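Local coordinates for glycosyl hydrolase, BNR repeat (Ralstonia eutropha, PDB 3B7F), which is of unproven function but folds as a seven-bladed beta-propeller and may be a glycosyl hydrolase related to the non-viral sialidases, at residues 112-118 with 133-138; 252-256 with 267-272. All coordinates share one frame; numbering follows the deposited sequence. Where two conformers were deposited one is given.

Interaction 1. Residues 112-118 with 133-138; sequences RVVDHVF and AGTSPQ
H116 and S136 form an antiparallel hydrogen-bonded pair at the open end of the hairpin, away from its turn. S136 N gives a nearly straight bond to H116 O, 2.8 Å long, with an angle of 163° at the hydrogen. S136 O is gripped twice in return, by D115 N at 2.7 Å and by H116 N at 3.2 Å. Two residues thus face one, which is a classic beta bulge. Further along, F118 N bonds to G134 O at 2.7 Å.

The side chains of H116 and S136 meet on one face of the sheet. S136 CB sits over a face of the imidazole, 3.6 Å from the ring centroid, as a CH-pi contact. With CG between the backbone N and the carbonyl carbon (chi1 60°), the ring of H116 is laid over S136 CB. H116 ND1 donates to the anti lone pair of D115 OD2 at 2.7 Å, in the plane of the ring. This bond should limit the rotation of the imidazole. S136 OG bonds to P177 O.

The apolar contacts lie on the face of V117 and T135. V114 CG1 rests 3.8 Å from T135 CG2, and V117 CG1 touches A133 CB. At the loop end, P137, which follows a cis peptide, packs its CD against V113 O.

Strands 116-122 and 131-136 are the first two of a four-stranded propeller blade. F141 of the next strand, 139-143, covers V114 and T135. H116 stacks on H58 and touches R75 of strand 70-75, and F118 packs on K178 and H180 of strand 178-184.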
loop_
_atom_site.group_PDB
_atom_site.type_symbol
_atom_site.label_atom_id
_atom_site.label_comp_id
_atom_site.label_asym_id
_atom_site.label_seq_id
_atom_site.Cartn_x
_atom_site.Cartn_y
_atom_site.Cartn_z
ATOM N N ARG A 112 12.661 -20.948 6.481
ATOM C CA ARG A 112 12.157 -19.578 6.756
ATOM C C ARG A 112 10.849 -19.577 7.543
ATOM O O ARG A 112 10.031 -20.491 7.397
ATOM C CB ARG A 112 11.844 -18.811 5.469
ATOM C CG ARG A 112 12.893 -18.810 4.375
ATOM C CD ARG A 112 12.298 -18.254 3.085
ATOM N NE ARG A 112 12.384 -16.806 2.970
ATOM C CZ ARG A 112 11.795 -16.074 2.019
ATOM N NH1 ARG A 112 11.003 -16.627 1.103
ATOM N NH2 ARG A 112 11.984 -14.763 2.003
ATOM N N VAL A 113 10.650 -18.531 8.346
ATOM C CA VAL A 113 9.468 -18.344 9.184
ATOM C C VAL A 113 8.800 -16.975 8.908
ATOM O O VAL A 113 9.489 -15.959 8.799
ATOM C CB VAL A 113 9.847 -18.467 10.694
ATOM C CG1 VAL A 113 8.737 -17.936 11.602
ATOM C CG2 VAL A 113 10.197 -19.907 11.038
ATOM N N VAL A 114 7.468 -16.978 8.802
ATOM C CA VAL A 114 6.668 -15.772 8.583
ATOM C C VAL A 114 6.686 -14.935 9.869
ATOM O O VAL A 114 6.278 -15.417 10.930
ATOM C CB VAL A 114 5.200 -16.109 8.139
ATOM C CG1 VAL A 114 4.284 -14.875 8.189
ATOM C CG2 VAL A 114 5.180 -16.758 6.725
ATOM N N ASP A 115 7.215 -13.708 9.775
ATOM C CA ASP A 115 7.228 -12.795 10.904
ATOM C C ASP A 115 5.867 -12.125 11.000
ATOM O O ASP A 115 5.277 -12.098 12.070
ATOM C CB ASP A 115 8.311 -11.733 10.800
ATOM C CG ASP A 115 8.379 -10.881 12.047
ATOM O OD1 ASP A 115 8.888 -11.354 13.081
ATOM O OD2 ASP A 115 7.902 -9.738 12.000
ATOM N N HIS A 116 5.386 -11.568 9.886
ATOM C CA HIS A 116 4.049 -10.981 9.842
ATOM C C HIS A 116 3.499 -10.907 8.426
ATOM O O HIS A 116 4.251 -10.892 7.457
ATOM C CB HIS A 116 4.025 -9.592 10.524
ATOM C CG HIS A 116 4.934 -8.570 9.912
ATOM N ND1 HIS A 116 6.238 -8.397 10.313
ATOM C CD2 HIS A 116 4.706 -7.634 8.966
ATOM C CE1 HIS A 116 6.788 -7.421 9.612
ATOM N NE2 HIS A 116 5.877 -6.944 8.782
ATOM N N VAL A 117 2.170 -10.917 8.328
ATOM C CA VAL A 117 1.473 -10.700 7.071
ATOM C C VAL A 117 1.465 -9.193 6.957
ATOM O O VAL A 117 0.933 -8.500 7.833
ATOM C CB VAL A 117 0.056 -11.254 7.076
ATOM C CG1 VAL A 117 -0.643 -10.969 5.724
ATOM C CG2 VAL A 117 0.086 -12.749 7.385
ATOM N N PHE A 118 2.062 -8.675 5.896
ATOM C CA PHE A 118 2.197 -7.237 5.721
ATOM C C PHE A 118 1.116 -6.594 4.842
ATOM O O PHE A 118 0.640 -5.506 5.150
ATOM C CB PHE A 118 3.568 -6.941 5.122
ATOM C CG PHE A 118 3.842 -5.488 4.961
ATOM C CD1 PHE A 118 4.168 -4.725 6.061
ATOM C CD2 PHE A 118 3.783 -4.881 3.724
ATOM C CE1 PHE A 118 4.408 -3.366 5.935
ATOM C CE2 PHE A 118 4.018 -3.514 3.595
ATOM C CZ PHE A 118 4.324 -2.765 4.693
ATOM N N ALA A 133 -1.802 -12.541 -0.105
ATOM C CA ALA A 133 -1.161 -11.999 1.069
ATOM C C ALA A 133 0.353 -11.914 0.818
ATOM O O ALA A 133 0.949 -12.834 0.242
ATOM C CB ALA A 133 -1.433 -12.854 2.280
ATOM N N GLY A 134 0.942 -10.794 1.246
ATOM C CA GLY A 134 2.382 -10.561 1.202
ATOM C C GLY A 134 2.900 -10.529 2.635
ATOM O O GLY A 134 2.304 -9.870 3.480
ATOM N N THR A 135 4.013 -11.224 2.886
ATOM C CA THR A 135 4.611 -11.358 4.214
ATOM C C THR A 135 5.994 -10.720 4.389
ATOM O O THR A 135 6.615 -10.286 3.427
ATOM C CB THR A 135 4.785 -12.887 4.600
ATOM O OG1 THR A 135 5.651 -13.535 3.652
ATOM C CG2 THR A 135 3.429 -13.628 4.674
ATOM N N SER A 136 6.436 -10.683 5.653
ATOM C CA SER A 136 7.793 -10.363 6.056
ATOM C C SER A 136 8.317 -11.643 6.761
ATOM O O SER A 136 7.682 -12.094 7.702
ATOM C CB SER A 136 7.860 -9.201 7.031
ATOM O OG SER A 136 9.199 -8.999 7.480
ATOM N N PRO A 137 9.415 -12.268 6.273
ATOM C CA PRO A 137 10.220 -11.945 5.085
ATOM C C PRO A 137 9.420 -12.209 3.801
ATOM O O PRO A 137 8.314 -12.738 3.870
ATOM C CB PRO A 137 11.445 -12.839 5.234
ATOM C CG PRO A 137 10.966 -14.014 5.999
ATOM C CD PRO A 137 9.947 -13.457 6.965
ATOM N N GLN A 138 9.980 -11.852 2.649
ATOM C CA GLN A 138 9.224 -11.866 1.388
ATOM C C GLN A 138 8.615 -13.223 1.094
ATOM O O GLN A 138 9.299 -14.227 1.085
ATOM C CB GLN A 138 10.066 -11.377 0.177
ATOM C CG GLN A 138 10.697 -9.937 0.223
ATOM C CD GLN A 138 12.073 -9.892 0.849
ATOM O OE1 GLN A 138 12.321 -10.568 1.857
ATOM N NE2 GLN A 138 12.982 -9.073 0.272
#

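Interaction 2. Residues 252-256 with 267-272; sequences HCGIY and RIGDAM. With EDO (1,2-ethanediol), chain O.
The ring of Y256 carries the aliphatic part of R267 over one face. R267 CG lies 4.2 Å from the ring centroid in a CH-pi contact. R267 CB comes within 3.5 Å of Y256 CE2. The first torsion sets CG opposite the backbone N (chi1 -161°), and the chain then runs extended to NE, which carries it across the face of Y256. The guanidinium is tilted 36° from the ring plane. One of its faces probably lies against the peptide that joins C253 to G254, but the two are modelled too close, so the detail is doubtful. NH2 forms a salt bridge with D278, outside the two segments. Within 267-272, D270 OD1 is near NE but well out of the guanidinium plane, so only the charges interact. D278 also accepts from I255 N, so one carboxylate serves both segments.

The one hydrogen bond across the contact runs from G269 N to I255 O, 3.0 Å long. It is fairly straight at the hydrogen, 161°, but G269 N stands above the carbonyl plane. R267 CA adds a CA-H...O contact to I255 O. The backbone of G269 lies close against I255, its CA 3.9 Å from I255 CB.

I255 makes the apolar contacts. Its CG2 meets I268 CG1 at 3.8 Å, and its CD1 meets CG of the selenomethionine M272; both pairs cross at about a right angle. A 1,2-ethanediol donates from O1 to R267 O.

Strand 254-259 is the third of its blade, and the 3-10 turn 268-271 follows the outermost strand, 264-266. I255 and M272 also touch strand 293-297 of the following blade, while I268 packs on Y248 of strand 246-251.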
loop_
_atom_site.group_PDB
_atom_site.type_symbol
_atom_site.label_atom_id
_atom_site.label_comp_id
_atom_site.label_asym_id
_atom_site.label_seq_id
_atom_site.Cartn_x
_atom_site.Cartn_y
_atom_site.Cartn_z
ATOM N N HIS A 252 12.316 4.085 -3.068
ATOM C CA HIS A 252 13.387 4.691 -2.248
ATOM C C HIS A 252 14.232 5.686 -3.088
ATOM O O HIS A 252 14.835 6.605 -2.538
ATOM C CB HIS A 252 14.298 3.603 -1.673
ATOM C CG HIS A 252 15.025 4.021 -0.446
ATOM N ND1 HIS A 252 14.598 3.663 0.814
ATOM C CD2 HIS A 252 16.124 4.790 -0.273
ATOM C CE1 HIS A 252 15.417 4.180 1.709
ATOM N NE2 HIS A 252 16.346 4.874 1.078
ATOM N N CYS A 253 14.259 5.461 -4.414
ATOM C CA CYS A 253 14.987 6.271 -5.390
ATOM C C CYS A 253 14.081 6.973 -6.394
ATOM O O CYS A 253 14.409 7.066 -7.565
ATOM C CB CYS A 253 16.043 5.409 -6.104
ATOM S SG CYS A 253 17.155 4.601 -4.910
ATOM N N GLY A 254 12.934 7.452 -5.928
ATOM C CA GLY A 254 12.100 8.324 -6.713
ATOM C C GLY A 254 10.681 7.914 -6.985
ATOM O O GLY A 254 10.256 6.822 -6.597
ATOM N N ILE A 255 9.963 8.844 -7.617
ATOM C CA ILE A 255 8.590 8.639 -8.062
ATOM C C ILE A 255 8.722 8.287 -9.535
ATOM O O ILE A 255 9.404 9.006 -10.273
ATOM C CB ILE A 255 7.679 9.869 -7.911
ATOM C CG1 ILE A 255 7.698 10.405 -6.465
ATOM C CG2 ILE A 255 6.246 9.507 -8.374
ATOM C CD1 ILE A 255 7.160 11.864 -6.330
ATOM N N TYR A 256 8.095 7.188 -9.942
ATOM C CA TYR A 256 8.145 6.725 -11.304
ATOM C C TYR A 256 6.776 6.408 -11.868
ATOM O O TYR A 256 5.869 6.040 -11.145
ATOM C CB TYR A 256 8.982 5.433 -11.416
ATOM C CG TYR A 256 10.429 5.586 -11.043
ATOM C CD1 TYR A 256 10.829 5.503 -9.707
ATOM C CD2 TYR A 256 11.395 5.832 -12.005
ATOM C CE1 TYR A 256 12.167 5.665 -9.344
ATOM C CE2 TYR A 256 12.730 5.996 -11.651
ATOM C CZ TYR A 256 13.108 5.913 -10.306
ATOM O OH TYR A 256 14.418 6.079 -9.933
ATOM N N ARG A 267 11.248 8.443 -14.345
ATOM C CA ARG A 267 11.267 9.226 -13.137
ATOM C C ARG A 267 10.585 10.605 -13.235
ATOM O O ARG A 267 11.225 11.663 -13.320
ATOM C CB ARG A 267 12.721 9.380 -12.629
ATOM C CG ARG A 267 12.794 9.792 -11.145
ATOM C CD ARG A 267 14.200 9.611 -10.618
ATOM N NE ARG A 267 14.275 9.939 -9.207
ATOM C CZ ARG A 267 15.305 9.689 -8.401
ATOM N NH1 ARG A 267 16.416 9.136 -8.832
ATOM N NH2 ARG A 267 15.225 10.048 -7.140
ATOM N N ILE A 268 9.256 10.556 -13.192
ATOM C CA ILE A 268 8.414 11.749 -13.108
ATOM C C ILE A 268 8.712 12.565 -11.869
ATOM O O ILE A 268 8.460 13.751 -11.863
ATOM C CB ILE A 268 6.886 11.430 -13.187
ATOM C CG1 ILE A 268 6.422 10.417 -12.108
ATOM C CG2 ILE A 268 6.535 10.948 -14.628
ATOM C CD1 ILE A 268 4.901 10.201 -12.011
ATOM N N GLY A 269 9.278 11.934 -10.836
ATOM C CA GLY A 269 9.796 12.632 -9.690
ATOM C C GLY A 269 10.894 13.677 -9.934
ATOM O O GLY A 269 11.125 14.520 -9.092
ATOM N N ASP A 270 11.565 13.630 -11.075
ATOM C CA ASP A 270 12.516 14.674 -11.467
ATOM C C ASP A 270 11.858 16.044 -11.729
ATOM O O ASP A 270 12.578 17.023 -11.849
ATOM C CB ASP A 270 13.345 14.216 -12.685
ATOM C CG ASP A 270 14.318 13.095 -12.344
ATOM O OD1 ASP A 270 14.594 12.912 -11.142
ATOM O OD2 ASP A 270 14.845 12.408 -13.259
ATOM N N ALA A 271 10.522 16.113 -11.810
ATOM C CA ALA A 271 9.797 17.374 -11.918
ATOM C C ALA A 271 9.572 18.004 -10.550
ATOM O O ALA A 271 9.109 19.136 -10.483
ATOM C CB ALA A 271 8.469 17.181 -12.641
HETATM N N MSE A 272 9.857 17.263 -9.470
HETATM C CA MSE A 272 9.723 17.771 -8.114
HETATM C C MSE A 272 10.754 18.851 -7.820
HETATM O O MSE A 272 11.829 18.864 -8.449
HETATM C CB MSE A 272 9.867 16.646 -7.065
HETATM C CG MSE A 272 8.679 15.676 -6.983
HETATM SE SE MSE A 272 7.076 16.434 -6.169
HETATM C CE MSE A 272 7.684 16.600 -4.309
HETATM C C1 EDO O . 11.106 11.478 -17.315
HETATM O O1 EDO O . 11.751 12.217 -16.274
HETATM C C2 EDO O . 9.601 11.479 -17.096
HETATM O O2 EDO O . 8.855 11.229 -18.312
#

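Interactions 1 and 2 belong to different blades of the propeller. Interaction 1 joins the first two strands of the blade 116-152; interaction 2 joins the third strand of the blade 234-266 to the turn that leaves it. Their centres are about 28 Å apart, and their nearest atoms about 13 Å, so they do not touch. Interaction 1 closes before interaction 2 opens along the chain. The centre of interaction 1 lies about 15 Å from the centre of the chain, that of interaction 2 about 18 Å. The 1,2-ethanediol at R267 is probably from the crystallisation liquor and says nothing of a substrate.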